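Local structure of ABC transporter sugar binding protein (3UOR) at residues A[31-37]-A[59-65]; A[85-91]-A[302-308]; A[124-130]-A[368-373]; A[192-198]-A[381-385]. The protein probably binds maltose or a related sugar in the periplasm and hands it to the membrane part of an ABC transporter. One frame throughout, in Å; residues are numbered along the deposited sequence.

From the N terminus, interaction 1 joins strands 30-36 and 58-64 in parallel, closing a short loop that holds helix 39-52. Residues 85-91 then add strand 86-90 to the other side of strand 30-36, and interaction 2 pairs it with residues 302-308, more than 200 residues on. Interactions 1 and 2 touch through Arg33 N and Asp85 OD1 and through Met37 N and Gln88 OE1. Interactions 2, 3 and 4 all cross one another along the chain. Interaction 3 closes a loop of about 240 residues, tying helix 123-127 and its turn to residues 368-373; interaction 4 closes one of about 180, packing residues 192-198 on helix 377-394. The two touch where Thr371 CG2 packs on Leu198 CD2.

Interaction 1 (A[31-37]-A[59-65]); sequences TVRFWAM and HVDVQNI
The imidazole of His59 has Thr31 OG1 at its edge, in the ring plane, 3.0 Å from His59 CD2, and the backbone N of Asp61 lies above one face toward the rim. Phe34 meets the CG1 methyl of Val60 at its ring edge, while Val62 CG2 approaches obliquely, 4.0 Å from Phe34 CD2. The CD1 methyl of Ile65 comes near the Trp35 indole, although its exact position is doubtful. The CB of Gln63 comes obliquely to the pyrrole end, 3.7 Å from Trp35 CD1. CG of Trp35 turns back beside its own backbone N (chi1 -69°), and the indole and the Gln63 side chain then run alongside each other.

Between these two layers the strands pair in parallel, Thr31 beside His59 through Ala36 beside Asn64. Six backbone hydrogen bonds alternate in direction, from Val32 N to His59 O at 2.8 Å down to Ile65 N with Ala36 O, also at 2.8 Å. Helix 39-52 links the strands in a beta-alpha-beta unit and packs under Phe34, Ala36 and Val60; helix 67-79 meets Trp35 on the other face, where Lys73 makes a cation-pi contact with the indole, and also touches Met37.

Arg33 and Asp61 point the same way, yet Arg33 NE and Asp61 OD2 stay 5.7 Å apart. Their opposite charges would probably attract only weakly, at long range. The directional part of the contact lies in the six backbone hydrogen bonds; the Phe34, Val60 and Val62 face adds apolar packing.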
# COMPACT_ATOMS: atom_id res chain seq x y z
N THR A 31 26.29 18.65 -4.99
CA THR A 31 25.81 17.31 -5.27
C THR A 31 24.99 16.73 -4.12
O THR A 31 25.44 16.67 -2.98
CB THR A 31 26.94 16.35 -5.65
OG1 THR A 31 27.39 16.65 -6.97
CG2 THR A 31 26.43 14.91 -5.63
N VAL A 32 23.79 16.29 -4.46
CA VAL A 32 22.88 15.62 -3.54
C VAL A 32 22.81 14.13 -3.90
O VAL A 32 22.66 13.76 -5.07
CB VAL A 32 21.49 16.27 -3.61
CG1 VAL A 32 20.44 15.33 -3.11
CG2 VAL A 32 21.49 17.56 -2.81
N ARG A 33 22.94 13.27 -2.90
CA ARG A 33 22.81 11.83 -3.13
C ARG A 33 21.42 11.33 -2.75
O ARG A 33 20.99 11.42 -1.60
CB ARG A 33 23.90 11.05 -2.41
CG ARG A 33 25.29 11.27 -3.01
CD ARG A 33 26.31 10.40 -2.32
NE ARG A 33 26.23 10.53 -0.87
CZ ARG A 33 26.04 9.52 -0.03
NH1 ARG A 33 25.93 8.27 -0.49
NH2 ARG A 33 25.98 9.75 1.28
N PHE A 34 20.75 10.78 -3.76
CA PHE A 34 19.36 10.35 -3.67
C PHE A 34 19.30 8.84 -3.93
O PHE A 34 19.59 8.39 -5.04
CB PHE A 34 18.55 11.12 -4.72
CG PHE A 34 17.11 10.73 -4.80
CD1 PHE A 34 16.49 10.04 -3.77
CD2 PHE A 34 16.37 11.06 -5.91
CE1 PHE A 34 15.15 9.68 -3.86
CE2 PHE A 34 15.03 10.72 -6.01
CZ PHE A 34 14.42 10.02 -4.98
N TRP A 35 18.94 8.07 -2.91
CA TRP A 35 18.77 6.62 -3.08
C TRP A 35 17.31 6.27 -3.30
O TRP A 35 16.44 6.73 -2.57
CB TRP A 35 19.25 5.88 -1.84
CG TRP A 35 20.71 5.92 -1.61
CD1 TRP A 35 21.64 6.62 -2.33
CD2 TRP A 35 21.42 5.23 -0.59
NE1 TRP A 35 22.89 6.40 -1.80
CE2 TRP A 35 22.78 5.55 -0.73
CE3 TRP A 35 21.04 4.37 0.45
CZ2 TRP A 35 23.76 5.04 0.12
CZ3 TRP A 35 22.00 3.86 1.28
CH2 TRP A 35 23.35 4.20 1.12
N ALA A 36 17.04 5.46 -4.32
CA ALA A 36 15.68 5.03 -4.63
C ALA A 36 15.75 3.57 -5.05
O ALA A 36 16.85 3.06 -5.28
CB ALA A 36 15.12 5.89 -5.73
N MET A 37 14.61 2.89 -5.13
CA MET A 37 14.61 1.43 -5.33
C MET A 37 13.91 0.96 -6.60
O MET A 37 12.75 1.29 -6.84
CB MET A 37 13.94 0.73 -4.15
CG MET A 37 14.73 0.76 -2.86
SD MET A 37 14.51 2.33 -2.02
CE MET A 37 15.19 1.96 -0.40
N HIS A 59 23.42 19.22 -8.60
CA HIS A 59 23.54 17.92 -9.24
C HIS A 59 22.91 16.86 -8.34
O HIS A 59 23.13 16.86 -7.13
CB HIS A 59 25.00 17.57 -9.54
CG HIS A 59 25.22 16.12 -9.83
ND1 HIS A 59 24.62 15.46 -10.88
CD2 HIS A 59 25.99 15.19 -9.20
CE1 HIS A 59 25.00 14.19 -10.88
NE2 HIS A 59 25.84 14.01 -9.88
N VAL A 60 22.12 15.98 -8.93
CA VAL A 60 21.48 14.90 -8.19
C VAL A 60 22.05 13.56 -8.63
O VAL A 60 21.92 13.16 -9.79
CB VAL A 60 19.97 14.88 -8.40
CG1 VAL A 60 19.36 13.76 -7.58
CG2 VAL A 60 19.35 16.23 -8.03
N ASP A 61 22.69 12.86 -7.69
CA ASP A 61 23.23 11.55 -7.98
C ASP A 61 22.23 10.50 -7.54
O ASP A 61 22.08 10.22 -6.35
CB ASP A 61 24.56 11.36 -7.25
CG ASP A 61 25.08 9.94 -7.34
OD1 ASP A 61 24.71 9.22 -8.30
OD2 ASP A 61 25.86 9.54 -6.45
N VAL A 62 21.52 9.92 -8.51
CA VAL A 62 20.51 8.91 -8.20
C VAL A 62 21.11 7.51 -8.20
O VAL A 62 21.69 7.06 -9.19
CB VAL A 62 19.31 8.97 -9.16
CG1 VAL A 62 18.31 7.89 -8.82
CG2 VAL A 62 18.65 10.34 -9.10
N GLN A 63 20.98 6.82 -7.07
CA GLN A 63 21.45 5.45 -6.94
C GLN A 63 20.25 4.52 -6.85
O GLN A 63 19.32 4.77 -6.07
CB GLN A 63 22.30 5.28 -5.68
CG GLN A 63 23.75 5.72 -5.82
CD GLN A 63 24.60 4.68 -6.53
OE1 GLN A 63 24.85 4.78 -7.73
NE2 GLN A 63 25.04 3.67 -5.78
N ASN A 64 20.27 3.47 -7.67
CA ASN A 64 19.21 2.47 -7.67
C ASN A 64 19.59 1.30 -6.78
O ASN A 64 20.46 0.51 -7.13
CB ASN A 64 18.94 1.98 -9.10
CG ASN A 64 17.85 0.92 -9.17
OD1 ASN A 64 17.53 0.26 -8.18
ND2 ASN A 64 17.27 0.76 -10.34
N ILE A 65 18.94 1.21 -5.64
CA ILE A 65 19.18 0.13 -4.70
C ILE A 65 18.04 -0.86 -4.78
O ILE A 65 16.89 -0.46 -4.74
CB ILE A 65 19.28 0.65 -3.28
CG1 ILE A 65 20.25 1.82 -3.26
CG2 ILE A 65 19.71 -0.46 -2.34
CD1 ILE A 65 20.46 2.38 -1.92

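Interaction 2 (A[85-91]-A[302-308]); sequences DVCQLGN and GSSLVIF
Leu89 CD2 lies 4.0 Å from Val306 CG1, the two side chains crossing at about a right angle. On this same face the CB of Cys87 touches Val306 CG2 and the ring of Phe308, while Cys87 SG stands at the edge of that ring, 5.0 Å from its centroid, in a sulfur-aromatic contact. On the other face Val86 CG1 meets Leu305 CD2 at 4.2 Å.

Between the two layers, strands far apart in sequence pair antiparallel within the otherwise partly parallel mixed sheet of the solute-binding fold. Cys87 and Val306 form one hydrogen-bonded pair, Leu89 and Ser304 the next, with Ser304 N 2.8 Å from Leu89 O. Asp85 O takes the amide of Phe308 at one end, and Gly302 O takes Asn91 N at the other.

Toward the polar edge Gln88, extended with CG anti to N (chi1 171°), sends NE2 to Ser303 OG at 3.1 Å. The bond is almost straight (178°) and lies in the amide plane. Gln88 OE1 accepts from Met37 N, so both ends of the buried amide are held. Helix 314-324 packs on Val86, Leu305 and Ile307; strand 30-36 flanks strand 86-90, and strand 134-150 pairs with strand 303-307.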
# COMPACT_ATOMS: atom_id res chain seq x y z
N ASP A 85 21.59 11.95 1.09
CA ASP A 85 20.86 13.13 1.54
C ASP A 85 19.37 12.89 1.46
O ASP A 85 18.64 13.12 2.43
CB ASP A 85 21.22 14.33 0.66
CG ASP A 85 22.71 14.55 0.57
OD1 ASP A 85 23.29 14.33 -0.52
OD2 ASP A 85 23.31 14.91 1.61
N VAL A 86 18.92 12.45 0.30
CA VAL A 86 17.51 12.16 0.11
C VAL A 86 17.32 10.66 -0.13
O VAL A 86 18.17 10.00 -0.75
CB VAL A 86 16.93 12.99 -1.03
CG1 VAL A 86 15.46 12.65 -1.26
CG2 VAL A 86 17.11 14.47 -0.71
N CYS A 87 16.23 10.12 0.37
CA CYS A 87 16.01 8.69 0.26
C CYS A 87 14.53 8.34 0.16
O CYS A 87 13.69 8.89 0.88
CB CYS A 87 16.63 7.97 1.47
SG CYS A 87 16.66 6.17 1.33
N GLN A 88 14.24 7.42 -0.75
CA GLN A 88 12.92 6.81 -0.84
C GLN A 88 12.79 5.77 0.28
O GLN A 88 13.65 4.89 0.41
CB GLN A 88 12.76 6.11 -2.19
CG GLN A 88 11.52 5.27 -2.29
CD GLN A 88 11.49 4.39 -3.52
OE1 GLN A 88 12.40 4.41 -4.34
NE2 GLN A 88 10.42 3.59 -3.64
N LEU A 89 11.75 5.88 1.09
CA LEU A 89 11.53 4.94 2.19
C LEU A 89 10.13 4.36 2.12
O LEU A 89 9.15 5.11 2.14
CB LEU A 89 11.71 5.63 3.54
CG LEU A 89 12.68 5.04 4.56
CD1 LEU A 89 14.03 4.76 3.93
CD2 LEU A 89 12.83 5.97 5.73
N GLY A 90 10.03 3.05 2.03
CA GLY A 90 8.73 2.40 2.19
C GLY A 90 8.10 2.95 3.45
O GLY A 90 8.77 3.09 4.49
N ASN A 91 6.83 3.29 3.41
CA ASN A 91 6.31 4.04 4.54
C ASN A 91 6.12 3.24 5.84
O ASN A 91 5.83 3.83 6.87
CB ASN A 91 5.12 4.92 4.15
CG ASN A 91 3.98 4.14 3.61
OD1 ASN A 91 3.92 2.93 3.83
ND2 ASN A 91 3.07 4.80 2.90
N GLY A 302 2.98 2.25 -0.08
CA GLY A 302 3.74 3.06 -1.00
C GLY A 302 4.98 3.59 -0.30
O GLY A 302 5.42 3.00 0.68
N SER A 303 5.52 4.70 -0.79
CA SER A 303 6.80 5.20 -0.31
C SER A 303 6.72 6.68 0.04
O SER A 303 5.86 7.39 -0.47
CB SER A 303 7.89 5.01 -1.36
OG SER A 303 8.17 3.64 -1.55
N SER A 304 7.63 7.12 0.91
CA SER A 304 7.78 8.51 1.28
C SER A 304 9.17 8.94 0.89
O SER A 304 10.01 8.10 0.60
CB SER A 304 7.67 8.67 2.80
OG SER A 304 6.40 8.26 3.27
N LEU A 305 9.42 10.24 0.87
CA LEU A 305 10.75 10.76 0.70
C LEU A 305 11.17 11.36 2.03
O LEU A 305 10.39 12.06 2.66
CB LEU A 305 10.78 11.84 -0.38
CG LEU A 305 10.61 11.26 -1.79
CD1 LEU A 305 10.05 12.31 -2.73
CD2 LEU A 305 11.93 10.71 -2.33
N VAL A 306 12.41 11.10 2.44
CA VAL A 306 12.95 11.65 3.68
C VAL A 306 14.31 12.30 3.44
O VAL A 306 14.98 12.02 2.44
CB VAL A 306 13.19 10.54 4.73
CG1 VAL A 306 11.91 9.80 5.01
CG2 VAL A 306 14.25 9.58 4.24
N ILE A 307 14.68 13.18 4.35
CA ILE A 307 16.02 13.76 4.36
C ILE A 307 16.70 13.18 5.61
O ILE A 307 16.16 13.27 6.72
CB ILE A 307 15.95 15.30 4.46
CG1 ILE A 307 15.18 15.89 3.27
CG2 ILE A 307 17.35 15.90 4.54
CD1 ILE A 307 15.11 17.42 3.28
N PHE A 308 17.84 12.54 5.43
CA PHE A 308 18.57 12.05 6.60
C PHE A 308 19.22 13.23 7.32
O PHE A 308 19.75 14.15 6.68
CB PHE A 308 19.60 11.01 6.21
CG PHE A 308 18.99 9.70 5.79
CD1 PHE A 308 19.08 9.26 4.49
CD2 PHE A 308 18.31 8.94 6.71
CE1 PHE A 308 18.51 8.07 4.10
CE2 PHE A 308 17.73 7.73 6.33
CZ PHE A 308 17.83 7.30 5.02

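Interaction 3 (A[124-130]-A[368-373]); sequences GVWDTNL and VKATPK
Lys373 NZ reaches Leu130 O at 2.7 Å, meeting this backbone oxygen from a direction tilted 29° out of the carbonyl plane. The acceptor belongs to the last residue of a type I beta turn, Asp127 to Leu130, at the C-terminal side of helix 123-127; Leu130 N closes the turn on Asp127 O. A salt bridge from Lys373 NZ to Asp127 OD1, at 3.3 Å, is weak as a hydrogen bond. The lysine chain bends at chi2 (109°) and again at chi4, a course that brings NZ between the carboxylate and the end of the turn. One ammonium group thus binds both the first side chain of the turn and its last carbonyl, and the nearby positive charge would be expected to favour the ionised carboxylate.

Next to this polar site the loop 368-373 packs against residues 124-128. Ala370 CB touches Asp127 OD2 and Thr128 CG2, both at 3.5 Å, and Val125 CG2 meets Val368 CG2 obliquely. The Thr128 hydroxyl donates back to Val125 O in the carbonyl plane, which fixes its rotation and leaves CG2 facing Ala370.

Gly124, without a side chain, lets Val368 O come to 3.2 Å from Gly124 CA in a CA-H...O contact. Nearby, Pro139 and Thr144 of strand 134-150 pack on Val125 and Val368 respectively. Two waters complete the seam, one joining Gly124 N to Val368 O, the other donating to Asp127 OD2 at 2.8 Å and accepting from Ala370 N.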
# COMPACT_ATOMS: atom_id res chain seq x y z
N GLY A 124 -5.16 9.73 5.23
CA GLY A 124 -4.56 8.47 5.62
C GLY A 124 -3.15 8.34 5.08
O GLY A 124 -2.29 7.73 5.70
N VAL A 125 -2.89 8.92 3.91
CA VAL A 125 -1.54 8.91 3.34
C VAL A 125 -0.58 9.84 4.10
O VAL A 125 0.54 9.45 4.42
CB VAL A 125 -1.58 9.28 1.86
CG1 VAL A 125 -0.18 9.38 1.29
CG2 VAL A 125 -2.42 8.24 1.08
N TRP A 126 -1.02 11.05 4.42
CA TRP A 126 -0.20 11.97 5.21
C TRP A 126 0.10 11.33 6.56
O TRP A 126 1.20 11.43 7.08
CB TRP A 126 -0.95 13.28 5.46
CG TRP A 126 -0.04 14.37 5.96
CD1 TRP A 126 0.03 14.86 7.24
CD2 TRP A 126 0.92 15.11 5.20
NE1 TRP A 126 0.97 15.85 7.31
CE2 TRP A 126 1.54 16.02 6.08
CE3 TRP A 126 1.33 15.07 3.86
CZ2 TRP A 126 2.55 16.90 5.66
CZ3 TRP A 126 2.33 15.95 3.45
CH2 TRP A 126 2.92 16.85 4.35
N ASP A 127 -0.90 10.68 7.12
CA ASP A 127 -0.77 10.12 8.47
C ASP A 127 0.36 9.09 8.56
O ASP A 127 0.99 8.97 9.61
CB ASP A 127 -2.12 9.54 8.93
CG ASP A 127 -2.09 9.03 10.35
OD1 ASP A 127 -1.64 9.77 11.25
OD2 ASP A 127 -2.52 7.88 10.59
N THR A 128 0.65 8.37 7.48
CA THR A 128 1.74 7.38 7.52
C THR A 128 3.11 8.02 7.76
O THR A 128 4.05 7.33 8.13
CB THR A 128 1.82 6.51 6.24
OG1 THR A 128 2.21 7.31 5.11
CG2 THR A 128 0.48 5.85 5.92
N ASN A 129 3.25 9.33 7.55
CA ASN A 129 4.55 9.96 7.76
C ASN A 129 4.68 10.59 9.14
O ASN A 129 5.70 11.19 9.46
CB ASN A 129 4.83 11.01 6.69
CG ASN A 129 5.18 10.40 5.36
OD1 ASN A 129 6.25 10.63 4.83
ND2 ASN A 129 4.28 9.60 4.83
N LEU A 130 3.64 10.46 9.95
CA LEU A 130 3.67 11.04 11.28
C LEU A 130 4.03 9.97 12.30
O LEU A 130 3.40 8.92 12.37
CB LEU A 130 2.31 11.65 11.62
CG LEU A 130 2.03 12.98 10.93
CD1 LEU A 130 0.56 13.36 11.08
CD2 LEU A 130 2.94 14.05 11.52
N VAL A 368 -8.09 5.47 2.65
CA VAL A 368 -7.01 4.60 3.12
C VAL A 368 -6.58 5.01 4.52
O VAL A 368 -6.69 6.18 4.88
CB VAL A 368 -5.80 4.56 2.14
CG1 VAL A 368 -6.23 3.95 0.82
CG2 VAL A 368 -5.23 5.95 1.96
N LYS A 369 -6.12 4.03 5.30
CA LYS A 369 -5.75 4.22 6.72
C LYS A 369 -4.36 3.69 6.93
O LYS A 369 -4.03 2.62 6.40
CB LYS A 369 -6.66 3.40 7.66
CG LYS A 369 -8.06 3.92 7.95
CD LYS A 369 -8.76 3.01 8.99
CE LYS A 369 -10.28 3.28 9.09
NZ LYS A 369 -11.08 2.30 9.93
N ALA A 370 -3.57 4.38 7.76
CA ALA A 370 -2.24 3.92 8.13
C ALA A 370 -2.32 2.71 9.07
O ALA A 370 -3.23 2.62 9.90
CB ALA A 370 -1.45 5.04 8.78
N THR A 371 -1.38 1.78 8.93
CA THR A 371 -1.26 0.64 9.86
C THR A 371 -0.57 1.14 11.12
O THR A 371 0.10 2.19 11.08
CB THR A 371 -0.43 -0.48 9.23
OG1 THR A 371 0.62 0.10 8.43
CG2 THR A 371 -1.29 -1.33 8.34
N PRO A 372 -0.70 0.41 12.26
CA PRO A 372 -0.09 0.89 13.50
C PRO A 372 1.39 1.18 13.30
O PRO A 372 2.05 0.42 12.62
CB PRO A 372 -0.31 -0.28 14.47
CG PRO A 372 -1.60 -0.88 13.98
CD PRO A 372 -1.49 -0.81 12.48
N LYS A 373 1.90 2.29 13.83
CA LYS A 373 3.25 2.73 13.50
C LYS A 373 4.30 2.17 14.45
O LYS A 373 5.00 2.92 15.13
CB LYS A 373 3.36 4.25 13.47
CG LYS A 373 2.72 4.90 12.26
CD LYS A 373 1.48 5.63 12.70
CE LYS A 373 1.11 6.74 11.75
NZ LYS A 373 0.84 7.96 12.57
O HOH W 1 -7.02 8.76 3.36
O HOH W 2 -4.58 6.71 9.11

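Interaction 4 (A[192-198]-A[381-385]); sequences NEFEQQL and VQEMR
Val381 CG2 sits over the centre of one face of the Phe194 ring, 3.8 Å from the centroid and only 4° off the ring normal, a clear CH-pi contact. The Glu195 carboxylate carbon covers the opposite face, so the ring is sandwiched. Gln382 NE2 approaches obliquely, 3.9 Å from Phe194 CD2, with its amide plane nearly perpendicular to the ring. Phe194 CG sits between its own N and carbonyl carbon (chi1 68°), which swings the ring across toward helix 377-394.

Beside the ring, the Met384 methyl forms the second bump. Its chain runs straight to SD and then bends at chi3 (78°), laying CE in a hollow made by Phe194 CB and O, Gln197 CB and Leu198 CB; CE is 3.8 Å from Phe194 CB. Arg385 CB meets Phe194 CB at 3.9 Å, and its chain runs anti as far as CD before bending at chi3. A weak bond links Arg385 NE to Gln382 OE1, which lies at the edge of the guanidinium, in its plane.

Met384 also touches Leu405 of helix 398-412 and Phe223 of helix 221-235. A loop and the start of helix 195-202 thus pack against helix 377-394 in the alpha/beta fold of a periplasmic binding protein.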
# COMPACT_ATOMS: atom_id res chain seq x y z
N ASN A 192 -0.77 -16.49 0.06
CA ASN A 192 0.57 -16.11 0.51
C ASN A 192 0.72 -14.60 0.70
O ASN A 192 1.75 -14.13 1.18
CB ASN A 192 1.62 -16.59 -0.49
CG ASN A 192 1.39 -16.02 -1.87
OD1 ASN A 192 0.43 -16.38 -2.55
ND2 ASN A 192 2.26 -15.10 -2.30
N GLU A 193 -0.29 -13.83 0.29
CA GLU A 193 -0.24 -12.37 0.43
C GLU A 193 -1.05 -11.94 1.64
O GLU A 193 -2.08 -12.54 1.94
CB GLU A 193 -0.77 -11.70 -0.85
CG GLU A 193 0.02 -12.14 -2.10
CD GLU A 193 -0.53 -11.59 -3.41
OE1 GLU A 193 -1.62 -10.97 -3.43
OE2 GLU A 193 0.15 -11.79 -4.44
N PHE A 194 -0.59 -10.92 2.34
CA PHE A 194 -1.30 -10.44 3.51
C PHE A 194 -2.20 -9.20 3.25
O PHE A 194 -3.02 -8.84 4.10
CB PHE A 194 -0.30 -10.09 4.62
CG PHE A 194 0.59 -8.90 4.30
CD1 PHE A 194 0.13 -7.61 4.50
CD2 PHE A 194 1.87 -9.08 3.80
CE1 PHE A 194 0.94 -6.51 4.22
CE2 PHE A 194 2.69 -7.99 3.52
CZ PHE A 194 2.22 -6.70 3.73
N GLU A 195 -2.05 -8.56 2.10
CA GLU A 195 -2.68 -7.25 1.87
C GLU A 195 -4.21 -7.32 1.85
O GLU A 195 -4.89 -6.37 2.28
CB GLU A 195 -2.13 -6.57 0.61
CG GLU A 195 -0.70 -6.04 0.76
CD GLU A 195 0.38 -7.09 0.47
OE1 GLU A 195 0.05 -8.28 0.32
OE2 GLU A 195 1.57 -6.72 0.38
N GLN A 196 -4.76 -8.43 1.36
CA GLN A 196 -6.21 -8.56 1.28
C GLN A 196 -6.85 -8.61 2.68
O GLN A 196 -7.76 -7.83 2.97
CB GLN A 196 -6.59 -9.80 0.47
CG GLN A 196 -6.11 -9.78 -0.98
CD GLN A 196 -4.70 -10.29 -1.12
OE1 GLN A 196 -4.00 -10.49 -0.13
NE2 GLN A 196 -4.26 -10.50 -2.35
N GLN A 197 -6.38 -9.51 3.55
CA GLN A 197 -6.91 -9.63 4.92
C GLN A 197 -6.70 -8.31 5.60
O GLN A 197 -7.57 -7.82 6.31
CB GLN A 197 -6.13 -10.68 5.77
CG GLN A 197 -5.98 -12.02 5.12
CD GLN A 197 -4.75 -12.11 4.22
OE1 GLN A 197 -4.73 -11.53 3.11
NE2 GLN A 197 -3.72 -12.85 4.68
N LEU A 198 -5.50 -7.76 5.42
CA LEU A 198 -5.18 -6.49 6.07
C LEU A 198 -6.16 -5.38 5.63
O LEU A 198 -6.66 -4.63 6.47
CB LEU A 198 -3.73 -6.09 5.81
CG LEU A 198 -3.35 -4.71 6.33
CD1 LEU A 198 -3.53 -4.66 7.84
CD2 LEU A 198 -1.89 -4.40 5.98
N VAL A 381 2.46 -8.64 10.48
CA VAL A 381 1.58 -9.07 9.39
C VAL A 381 2.01 -10.37 8.79
O VAL A 381 1.17 -11.08 8.26
CB VAL A 381 1.33 -8.02 8.26
CG1 VAL A 381 0.59 -6.84 8.77
CG2 VAL A 381 2.61 -7.63 7.59
N GLN A 382 3.31 -10.68 8.84
CA GLN A 382 3.74 -12.01 8.44
C GLN A 382 3.11 -13.09 9.32
O GLN A 382 2.67 -14.11 8.80
CB GLN A 382 5.27 -12.15 8.42
CG GLN A 382 5.96 -11.40 7.26
CD GLN A 382 5.25 -11.56 5.91
OE1 GLN A 382 4.70 -12.62 5.60
NE2 GLN A 382 5.27 -10.50 5.10
N GLU A 383 3.08 -12.90 10.63
CA GLU A 383 2.38 -13.86 11.50
C GLU A 383 0.90 -13.92 11.13
O GLU A 383 0.33 -15.00 11.03
CB GLU A 383 2.51 -13.50 12.98
CG GLU A 383 3.94 -13.55 13.50
CD GLU A 383 4.51 -14.96 13.44
OE1 GLU A 383 3.74 -15.92 13.65
OE2 GLU A 383 5.72 -15.09 13.18
N MET A 384 0.28 -12.77 10.89
CA MET A 384 -1.15 -12.74 10.63
C MET A 384 -1.43 -13.62 9.44
O MET A 384 -2.37 -14.39 9.44
CB MET A 384 -1.64 -11.32 10.33
CG MET A 384 -3.05 -11.29 9.70
SD MET A 384 -3.49 -9.62 9.20
CE MET A 384 -2.54 -9.53 7.69
N ARG A 385 -0.62 -13.49 8.41
CA ARG A 385 -0.87 -14.20 7.17
C ARG A 385 -0.64 -15.71 7.34
O ARG A 385 -1.34 -16.53 6.73
CB ARG A 385 0.06 -13.65 6.10
CG ARG A 385 -0.08 -14.36 4.81
CD ARG A 385 1.10 -14.08 3.94
NE ARG A 385 2.32 -14.77 4.35
CZ ARG A 385 2.45 -16.08 4.42
NH1 ARG A 385 1.41 -16.88 4.16
NH2 ARG A 385 3.61 -16.60 4.78